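Local structure of 2-keto acid:ferredoxin oxidoreductase subunit alpha (Pyrococcus furiosus, 4WBX) at residues A[79-84]-A[112-117]. The protein is an alpha subunit that probably takes part in converting 2-oxoglutarate and coenzyme A to succinyl-CoA and carbon dioxide, passing the electrons to ferredoxin. Sequence-based numbering, arbitrary orientation.
Sequences AAIGAS and TETPVV
S84, close to the C-terminal end of helix 73-85, reaches across to the chain leading into strand 116-122 and donates its hydroxyl hydrogen to the carbonyl of P115. S84 OG and P115 O are 2.5 Å apart, a very short separation whose exact value is doubtful. With chi1 at -173°, OG points opposite the S84 backbone N and meets the carbonyl oxygen almost end-on. Serine suits this place because it is small enough to fit between the helix and the incoming chain while still offering a donor to a main-chain oxygen. Proline has no N-H to give, but its carbonyl remains a good acceptor.

Around this bond the neighbours are mostly methyl groups. T114 CG2 rests 3.7 Å from S84 OG and comes within 4.3 Å of I81 CG2. One turn back along the helix, CB of A80 meets CG2 of V116 at 4.0 Å; the small alanine lets the helix come close to the branched valine. T114 can present its methyl because its hydroxyl is turned elsewhere: OG1 is hydrogen-bonded with NE1 of W85 and gives a weak bond to OG1 of T112.

E113, the first residue beyond helix 103-111, takes a positive phi and closes that helix in a Schellman motif; the same helix packs on I81 through N105 and A109. V117 pairs with strand 90-94 and V116 with strand 180-186. In this thiamine-diphosphate-binding family fold, the contact thus joins helix 73-85, which connects parallel strands 66-69 and 90-94, to the next strand, while I81 and A83 also pack on the second subunit.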
loop_
_atom_site.group_PDB
_atom_site.type_symbol
_atom_site.label_atom_id
_atom_site.label_comp_id
_atom_site.label_asym_id
_atom_site.label_seq_id
_atom_site.Cartn_x
_atom_site.Cartn_y
_atom_site.Cartn_z
ATOM N N ALA A 79 -3.353 -1.811 12.045
ATOM C CA ALA A 79 -4.222 -1.320 13.120
ATOM C C ALA A 79 -4.315 -2.307 14.291
ATOM O O ALA A 79 -4.321 -1.900 15.450
ATOM C CB ALA A 79 -5.623 -1.014 12.580
ATOM N N ALA A 80 -4.393 -3.604 13.981
ATOM C CA ALA A 80 -4.430 -4.635 15.013
ATOM C C ALA A 80 -3.088 -4.765 15.748
ATOM O O ALA A 80 -3.067 -4.853 16.979
ATOM C CB ALA A 80 -4.859 -5.998 14.409
ATOM N N ILE A 81 -1.973 -4.780 15.019
ATOM C CA ILE A 81 -0.661 -4.724 15.686
ATOM C C ILE A 81 -0.605 -3.531 16.635
ATOM O O ILE A 81 -0.147 -3.658 17.783
ATOM C CB ILE A 81 0.514 -4.636 14.697
ATOM C CG1 ILE A 81 0.694 -5.976 13.973
ATOM C CG2 ILE A 81 1.797 -4.280 15.439
ATOM C CD1 ILE A 81 1.370 -5.869 12.622
ATOM N N GLY A 82 -1.109 -2.393 16.159
ATOM C CA GLY A 82 -1.224 -1.193 16.971
ATOM C C GLY A 82 -2.170 -1.314 18.163
ATOM O O GLY A 82 -1.858 -0.872 19.264
ATOM N N ALA A 83 -3.348 -1.891 17.961
ATOM C CA ALA A 83 -4.235 -2.076 19.098
ATOM C C ALA A 83 -3.595 -3.050 20.089
ATOM O O ALA A 83 -3.731 -2.896 21.302
ATOM C CB ALA A 83 -5.579 -2.566 18.655
ATOM N N SER A 84 -2.875 -4.037 19.569
ATOM C CA SER A 84 -2.283 -5.045 20.438
ATOM C C SER A 84 -1.273 -4.383 21.371
ATOM O O SER A 84 -1.308 -4.586 22.589
ATOM C CB SER A 84 -1.626 -6.161 19.621
ATOM O OG SER A 84 -1.204 -7.211 20.457
ATOM N N THR A 112 8.845 -8.282 16.644
ATOM C CA THR A 112 8.435 -7.513 17.795
ATOM C C THR A 112 7.831 -8.421 18.860
ATOM O O THR A 112 7.485 -7.958 19.942
ATOM C CB THR A 112 7.385 -6.430 17.389
ATOM O OG1 THR A 112 6.718 -6.844 16.186
ATOM C CG2 THR A 112 8.012 -5.015 17.166
ATOM N N GLU A 113 7.688 -9.706 18.551
ATOM C CA GLU A 113 6.959 -10.602 19.434
ATOM C C GLU A 113 5.615 -9.996 19.825
ATOM O O GLU A 113 5.326 -9.819 21.023
ATOM C CB GLU A 113 7.787 -10.904 20.672
ATOM C CG GLU A 113 9.101 -11.627 20.357
ATOM C CD GLU A 113 9.897 -11.940 21.602
ATOM O OE1 GLU A 113 10.577 -11.025 22.115
ATOM O OE2 GLU A 113 9.818 -13.094 22.071
ATOM N N THR A 114 4.829 -9.643 18.809
ATOM C CA THR A 114 3.473 -9.141 18.991
ATOM C C THR A 114 2.401 -10.221 18.953
ATOM O O THR A 114 2.266 -10.905 17.949
ATOM C CB THR A 114 3.120 -8.136 17.911
ATOM O OG1 THR A 114 4.033 -7.041 17.977
ATOM C CG2 THR A 114 1.681 -7.629 18.103
ATOM N N PRO A 115 1.647 -10.383 20.044
ATOM C CA PRO A 115 0.428 -11.187 20.014
ATOM C C PRO A 115 -0.658 -10.569 19.154
ATOM O O PRO A 115 -1.110 -9.445 19.399
ATOM C CB PRO A 115 -0.008 -11.226 21.485
ATOM C CG PRO A 115 0.776 -10.147 22.155
ATOM C CD PRO A 115 2.060 -10.113 21.424
ATOM N N VAL A 116 -1.061 -11.317 18.139
ATOM C CA VAL A 116 -2.131 -10.925 17.243
ATOM C C VAL A 116 -2.590 -12.198 16.533
ATOM O O VAL A 116 -1.794 -13.128 16.337
ATOM C CB VAL A 116 -1.672 -9.822 16.231
ATOM C CG1 VAL A 116 -0.555 -10.336 15.330
ATOM C CG2 VAL A 116 -2.862 -9.275 15.404
ATOM N N VAL A 117 -3.872 -12.263 16.178
ATOM C CA VAL A 117 -4.397 -13.417 15.462
ATOM C C VAL A 117 -4.843 -13.032 14.041
ATOM O O VAL A 117 -5.509 -12.025 13.847
ATOM C CB VAL A 117 -5.582 -14.037 16.223
ATOM C CG1 VAL A 117 -6.233 -15.132 15.404
ATOM C CG2 VAL A 117 -5.150 -14.528 17.619
#